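Local coordinates for protein glycinin A3B4 subunit (Glycine max, PDB 2D5F) that probably serves as a seed storage protein, an 11S globulin of the soybean that assembles into hexamers from bicupin subunits, at residues S48-N53 and Q67-V72; V142-L147 and V442-H447. All coordinates share one frame; numbering follows the deposited sequence.

Contact 1 of 2, residues S48-N53 and Q67-V72; sequences SKRTLN and QMIIVV. With CO3 (carbonate ion), chain E.
Arg-50 reaches past the intervening strand 141-147 to meet Gln-67 inside the N-terminal cupin barrel. That strand pairs with both 46-52 and 67-73, which explains why the nearest CA atoms, those of Arg-50 and Val-71, remain 9.3 Å apart and why side chains alone make the contact. Arg-50 turns CG beside its own backbone N (chi1 -71°) and then runs extended to NE, meeting the Gln-67 side chain at about a right angle. The guanidinium grips end-on, with NH1 and NH2 both directed at the single acceptor OE1: NH1 of Arg-50 lies 2.8 Å from OE1 of Gln-67, and the longer NH2 bond to the same OE1 is 3.1 Å. OE1 sits 2° out of the guanidinium plane, whereas the amide plane is turned 88° to it, so the amide stands nearly perpendicular and presents OE1 to the NH1/NH2 edge. Ser-145 OG, from the strand between, also hydrogen-bonds to OE1, which gives this buried oxygen three bonds. A weak bond from NE to Ser-48 OG may add a little to this hold. Ile-69 approaches obliquely, its CD1 3.9 Å from Arg-50 NH2. Arg-50 also lines a pocket with His-58, Tyr-131, Thr-133 and Ala-143; the first three of these hydrogen-bond to a carbonate probably taken from the crystallisation liquor, and NH2 of Arg-50 donates to its O2 at 2.6 Å.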
loop_
_atom_site.group_PDB
_atom_site.type_symbol
_atom_site.label_atom_id
_atom_site.label_comp_id
_atom_site.label_asym_id
_atom_site.label_seq_id
_atom_site.Cartn_x
_atom_site.Cartn_y
_atom_site.Cartn_z
ATOM N N SER B 48 16.319 17.714 23.053
ATOM C CA SER B 48 17.518 17.441 23.830
ATOM C C SER B 48 18.762 17.815 23.026
ATOM O O SER B 48 18.913 17.403 21.879
ATOM C CB SER B 48 17.551 15.957 24.188
ATOM O OG SER B 48 18.794 15.588 24.749
ATOM N N LYS B 49 19.643 18.608 23.629
ATOM C CA LYS B 49 20.883 19.027 22.979
ATOM C C LYS B 49 22.022 18.210 23.578
ATOM O O LYS B 49 22.239 18.237 24.784
ATOM C CB LYS B 49 21.126 20.512 23.222
ATOM C CG LYS B 49 22.375 21.057 22.562
ATOM C CD LYS B 49 22.491 22.553 22.820
ATOM C CE LYS B 49 23.765 23.124 22.225
ATOM N NZ LYS B 49 23.934 24.565 22.584
ATOM N N ARG B 50 22.745 17.480 22.737
ATOM C CA ARG B 50 23.834 16.643 23.226
ATOM C C ARG B 50 25.194 17.086 22.732
ATOM O O ARG B 50 25.361 17.451 21.565
ATOM C CB ARG B 50 23.595 15.184 22.831
ATOM C CG ARG B 50 22.451 14.534 23.593
ATOM C CD ARG B 50 21.877 13.331 22.855
ATOM N NE ARG B 50 20.471 13.147 23.200
ATOM C CZ ARG B 50 19.591 12.490 22.455
ATOM N NH1 ARG B 50 18.334 12.384 22.862
ATOM N NH2 ARG B 50 19.962 11.943 21.308
ATOM N N THR B 51 26.167 17.061 23.633
ATOM C CA THR B 51 27.520 17.448 23.281
ATOM C C THR B 51 28.482 16.331 23.625
ATOM O O THR B 51 28.530 15.866 24.761
ATOM C CB THR B 51 27.958 18.727 24.021
ATOM O OG1 THR B 51 27.110 19.814 23.634
ATOM C CG2 THR B 51 29.401 19.076 23.669
ATOM N N LEU B 52 29.222 15.879 22.622
ATOM C CA LEU B 52 30.208 14.833 22.820
ATOM C C LEU B 52 31.552 15.520 22.699
ATOM O O LEU B 52 31.891 16.051 21.644
ATOM C CB LEU B 52 30.098 13.754 21.737
ATOM C CG LEU B 52 28.941 12.751 21.762
ATOM C CD1 LEU B 52 27.608 13.472 21.855
ATOM C CD2 LEU B 52 29.010 11.893 20.503
ATOM N N ASN B 53 32.307 15.534 23.785
ATOM C CA ASN B 53 33.621 16.147 23.758
ATOM C C ASN B 53 34.574 15.219 23.009
ATOM O O ASN B 53 34.181 14.132 22.580
ATOM C CB ASN B 53 34.100 16.395 25.188
ATOM C CG ASN B 53 33.337 17.521 25.865
ATOM O OD1 ASN B 53 33.194 17.546 27.087
ATOM N ND2 ASN B 53 32.855 18.468 25.070
ATOM N N GLN B 67 13.445 9.615 17.142
ATOM C CA GLN B 67 14.161 10.858 17.394
ATOM C C GLN B 67 14.716 11.300 16.051
ATOM O O GLN B 67 15.147 10.470 15.247
ATOM C CB GLN B 67 15.351 10.656 18.341
ATOM C CG GLN B 67 15.020 10.259 19.764
ATOM C CD GLN B 67 16.275 10.072 20.607
ATOM O OE1 GLN B 67 17.072 10.998 20.767
ATOM N NE2 GLN B 67 16.456 8.870 21.143
ATOM N N MET B 68 14.674 12.599 15.798
ATOM C CA MET B 68 15.252 13.141 14.578
ATOM C C MET B 68 16.315 14.093 15.102
ATOM O O MET B 68 16.007 15.038 15.818
ATOM C CB MET B 68 14.226 13.896 13.751
ATOM C CG MET B 68 14.843 14.528 12.518
ATOM S SD MET B 68 13.612 15.142 11.383
ATOM C CE MET B 68 13.513 13.757 10.277
ATOM N N ILE B 69 17.566 13.823 14.756
ATOM C CA ILE B 69 18.680 14.622 15.239
ATOM C C ILE B 69 19.415 15.369 14.134
ATOM O O ILE B 69 19.636 14.835 13.046
ATOM C CB ILE B 69 19.703 13.719 15.943
ATOM C CG1 ILE B 69 18.986 12.805 16.937
ATOM C CG2 ILE B 69 20.752 14.562 16.660
ATOM C CD1 ILE B 69 19.854 11.680 17.460
ATOM N N ILE B 70 19.776 16.616 14.407
ATOM C CA ILE B 70 20.548 17.381 13.446
ATOM C C ILE B 70 21.883 17.676 14.119
ATOM O O ILE B 70 21.927 18.161 15.248
ATOM C CB ILE B 70 19.865 18.708 13.025
ATOM C CG1 ILE B 70 20.738 19.393 11.965
ATOM C CG2 ILE B 70 19.642 19.615 14.226
ATOM C CD1 ILE B 70 20.105 20.586 11.298
ATOM N N VAL B 71 22.965 17.328 13.436
ATOM C CA VAL B 71 24.305 17.559 13.953
ATOM C C VAL B 71 24.677 18.966 13.542
ATOM O O VAL B 71 24.807 19.244 12.353
ATOM C CB VAL B 71 25.325 16.583 13.335
ATOM C CG1 VAL B 71 26.699 16.828 13.927
ATOM C CG2 VAL B 71 24.892 15.154 13.576
ATOM N N VAL B 72 24.842 19.856 14.514
ATOM C CA VAL B 72 25.185 21.233 14.200
ATOM C C VAL B 72 26.675 21.543 14.328
ATOM O O VAL B 72 27.102 22.641 13.990
ATOM C CB VAL B 72 24.378 22.231 15.070
ATOM C CG1 VAL B 72 22.877 21.989 14.880
ATOM C CG2 VAL B 72 24.768 22.100 16.534
HETATM C C CO3 E . 23.628 11.586 20.397
HETATM O O1 CO3 E . 24.546 10.838 20.861
HETATM O O2 CO3 E . 22.408 11.329 20.686
HETATM O O3 CO3 E . 23.938 12.586 19.645
#

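Contact 2 of 2, residues V142-L147 and V442-H447; sequences VAISLL and VVFKTH
Leu-146 lies over one face of the Phe-444 ring, and this is the tight part of the contact. Its CB stands 3.7 Å from the centroid of the Phe-444 ring and 14° off the ring normal, the geometry of a CH-pi interaction made over the ring centre. The two side chains slide past each other in opposite directions, so that the branch of one meets the root of the other: CG of Leu-146 comes to 3.7 Å from CB of Phe-444. With CG anti to the backbone N (chi1 -173°) the leucine branch point is set there, and chi2 then places CD2 4.0 Å from Phe-444 CD1. Packing is looser toward Ile-144, which crosses the phenylalanine at about a right angle; its CG2 is 4.2 Å from CE1 of Phe-444, and its carbonyl O lies obliquely 3.9 Å from CZ of the same ring. No hydrogen bond joins the two segments, and all three touching residues are buried, with Tyr-393 packing beside Ile-144. The partly exposed side begins at Thr-446, centre of an inverse gamma turn, whose side chain stays 5.3 Å from segment 142-147. There OG1 of Thr-446 hydrogen-bonds to Gln-155 of a third subunit. Lys-445, pointing away from segment 142-147, packs on Glu-324 of a second subunit. The apolar seam thus joins one sheet of each cupin barrel, as expected of the bicupin fold of 11S globulins.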
loop_
_atom_site.group_PDB
_atom_site.type_symbol
_atom_site.label_atom_id
_atom_site.label_comp_id
_atom_site.label_asym_id
_atom_site.label_seq_id
_atom_site.Cartn_x
_atom_site.Cartn_y
_atom_site.Cartn_z
ATOM N N VAL B 142 28.133 18.584 18.535
ATOM C CA VAL B 142 26.933 19.168 19.112
ATOM C C VAL B 142 25.743 18.760 18.239
ATOM O O VAL B 142 25.727 19.013 17.032
ATOM C CB VAL B 142 27.027 20.705 19.179
ATOM C CG1 VAL B 142 25.746 21.274 19.756
ATOM C CG2 VAL B 142 28.231 21.117 20.038
ATOM N N ALA B 143 24.756 18.113 18.853
ATOM C CA ALA B 143 23.579 17.666 18.121
ATOM C C ALA B 143 22.294 18.046 18.844
ATOM O O ALA B 143 22.242 18.069 20.078
ATOM C CB ALA B 143 23.641 16.158 17.919
ATOM N N ILE B 144 21.258 18.356 18.069
ATOM C CA ILE B 144 19.963 18.721 18.635
ATOM C C ILE B 144 18.947 17.660 18.236
ATOM O O ILE B 144 18.674 17.455 17.052
ATOM C CB ILE B 144 19.482 20.112 18.141
ATOM C CG1 ILE B 144 20.220 21.229 18.896
ATOM C CG2 ILE B 144 17.989 20.268 18.388
ATOM C CD1 ILE B 144 21.698 21.303 18.616
ATOM N N SER B 145 18.380 16.998 19.236
ATOM C CA SER B 145 17.428 15.936 18.985
ATOM C C SER B 145 15.970 16.267 19.262
ATOM O O SER B 145 15.620 16.755 20.332
ATOM C CB SER B 145 17.814 14.697 19.795
ATOM O OG SER B 145 16.853 13.674 19.617
ATOM N N LEU B 146 15.123 15.997 18.274
ATOM C CA LEU B 146 13.694 16.195 18.422
ATOM C C LEU B 146 13.178 14.844 18.917
ATOM O O LEU B 146 13.271 13.840 18.200
ATOM C CB LEU B 146 13.053 16.542 17.068
ATOM C CG LEU B 146 11.569 16.954 17.038
ATOM C CD1 LEU B 146 10.653 15.770 17.397
ATOM C CD2 LEU B 146 11.350 18.113 18.002
ATOM N N LEU B 147 12.685 14.814 20.154
ATOM C CA LEU B 147 12.144 13.593 20.749
ATOM C C LEU B 147 10.636 13.578 20.484
ATOM O O LEU B 147 9.866 14.249 21.168
ATOM C CB LEU B 147 12.415 13.555 22.263
ATOM C CG LEU B 147 13.819 13.191 22.788
ATOM C CD1 LEU B 147 14.862 14.119 22.225
ATOM C CD2 LEU B 147 13.827 13.273 24.312
ATOM N N VAL B 442 16.709 24.902 11.583
ATOM C CA VAL B 442 16.120 23.661 11.121
ATOM C C VAL B 442 14.708 23.721 11.680
ATOM O O VAL B 442 14.468 24.378 12.699
ATOM C CB VAL B 442 16.838 22.413 11.695
ATOM C CG1 VAL B 442 16.797 22.429 13.223
ATOM C CG2 VAL B 442 16.163 21.149 11.173
ATOM N N VAL B 443 13.771 23.069 11.007
ATOM C CA VAL B 443 12.398 23.044 11.483
ATOM C C VAL B 443 11.953 21.608 11.469
ATOM O O VAL B 443 11.884 20.996 10.408
ATOM C CB VAL B 443 11.417 23.788 10.568
ATOM C CG1 VAL B 443 10.074 23.938 11.277
ATOM C CG2 VAL B 443 11.965 25.110 10.182
ATOM N N PHE B 444 11.661 21.066 12.641
ATOM C CA PHE B 444 11.189 19.698 12.716
ATOM C C PHE B 444 9.670 19.752 12.547
ATOM O O PHE B 444 9.012 20.628 13.102
ATOM C CB PHE B 444 11.545 19.087 14.070
ATOM C CG PHE B 444 13.020 19.100 14.386
ATOM C CD1 PHE B 444 13.551 20.058 15.247
ATOM C CD2 PHE B 444 13.869 18.130 13.854
ATOM C CE1 PHE B 444 14.907 20.049 15.580
ATOM C CE2 PHE B 444 15.232 18.111 14.179
ATOM C CZ PHE B 444 15.752 19.070 15.044
ATOM N N LYS B 445 9.109 18.839 11.764
ATOM C CA LYS B 445 7.662 18.812 11.563
ATOM C C LYS B 445 7.169 17.399 11.855
ATOM O O LYS B 445 7.765 16.418 11.396
ATOM C CB LYS B 445 7.310 19.241 10.135
ATOM C CG LYS B 445 7.835 20.640 9.799
ATOM C CD LYS B 445 7.357 21.139 8.446
ATOM C CE LYS B 445 7.964 22.499 8.133
ATOM N NZ LYS B 445 7.491 23.007 6.820
ATOM N N THR B 446 6.085 17.304 12.623
ATOM C CA THR B 446 5.531 16.014 13.027
ATOM C C THR B 446 4.648 15.265 12.022
ATOM O O THR B 446 3.536 14.831 12.336
ATOM C CB THR B 446 4.787 16.142 14.380
ATOM O OG1 THR B 446 3.839 17.212 14.314
ATOM C CG2 THR B 446 5.785 16.433 15.497
ATOM N N HIS B 447 5.171 15.119 10.812
ATOM C CA HIS B 447 4.509 14.382 9.750
ATOM C C HIS B 447 5.627 13.948 8.808
ATOM O O HIS B 447 6.571 14.709 8.578
ATOM C CB HIS B 447 3.480 15.256 9.032
ATOM C CG HIS B 447 2.584 14.490 8.107
ATOM N ND1 HIS B 447 3.002 14.024 6.878
ATOM C CD2 HIS B 447 1.299 14.084 8.246
ATOM C CE1 HIS B 447 2.013 13.364 6.299
ATOM N NE2 HIS B 447 0.969 13.385 7.109
#

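Overall arrangement
From the N terminus, the chain leaves strand 46-52, runs through strand 56-62 and returns on strand 67-73, so contact 1 closes a short loop of 13 residues wholly within the N-terminal cupin. Contact 2 opens later, at strand 141-147, and closes only after 294 residues, on strand 438-445 of the C-terminal cupin. The two are in series, neither nested nor crossed, yet their centres lie about 9 Å apart because strand 141-147 sits between strands 46-52 and 67-73 in one antiparallel sheet. Backbone pairing of Ser-48 with Ser-145, and Ile-69 packed on Ala-143, couple them. Thus contact 1 spans strands inside one barrel, while contact 2 links that sheet to the second barrel.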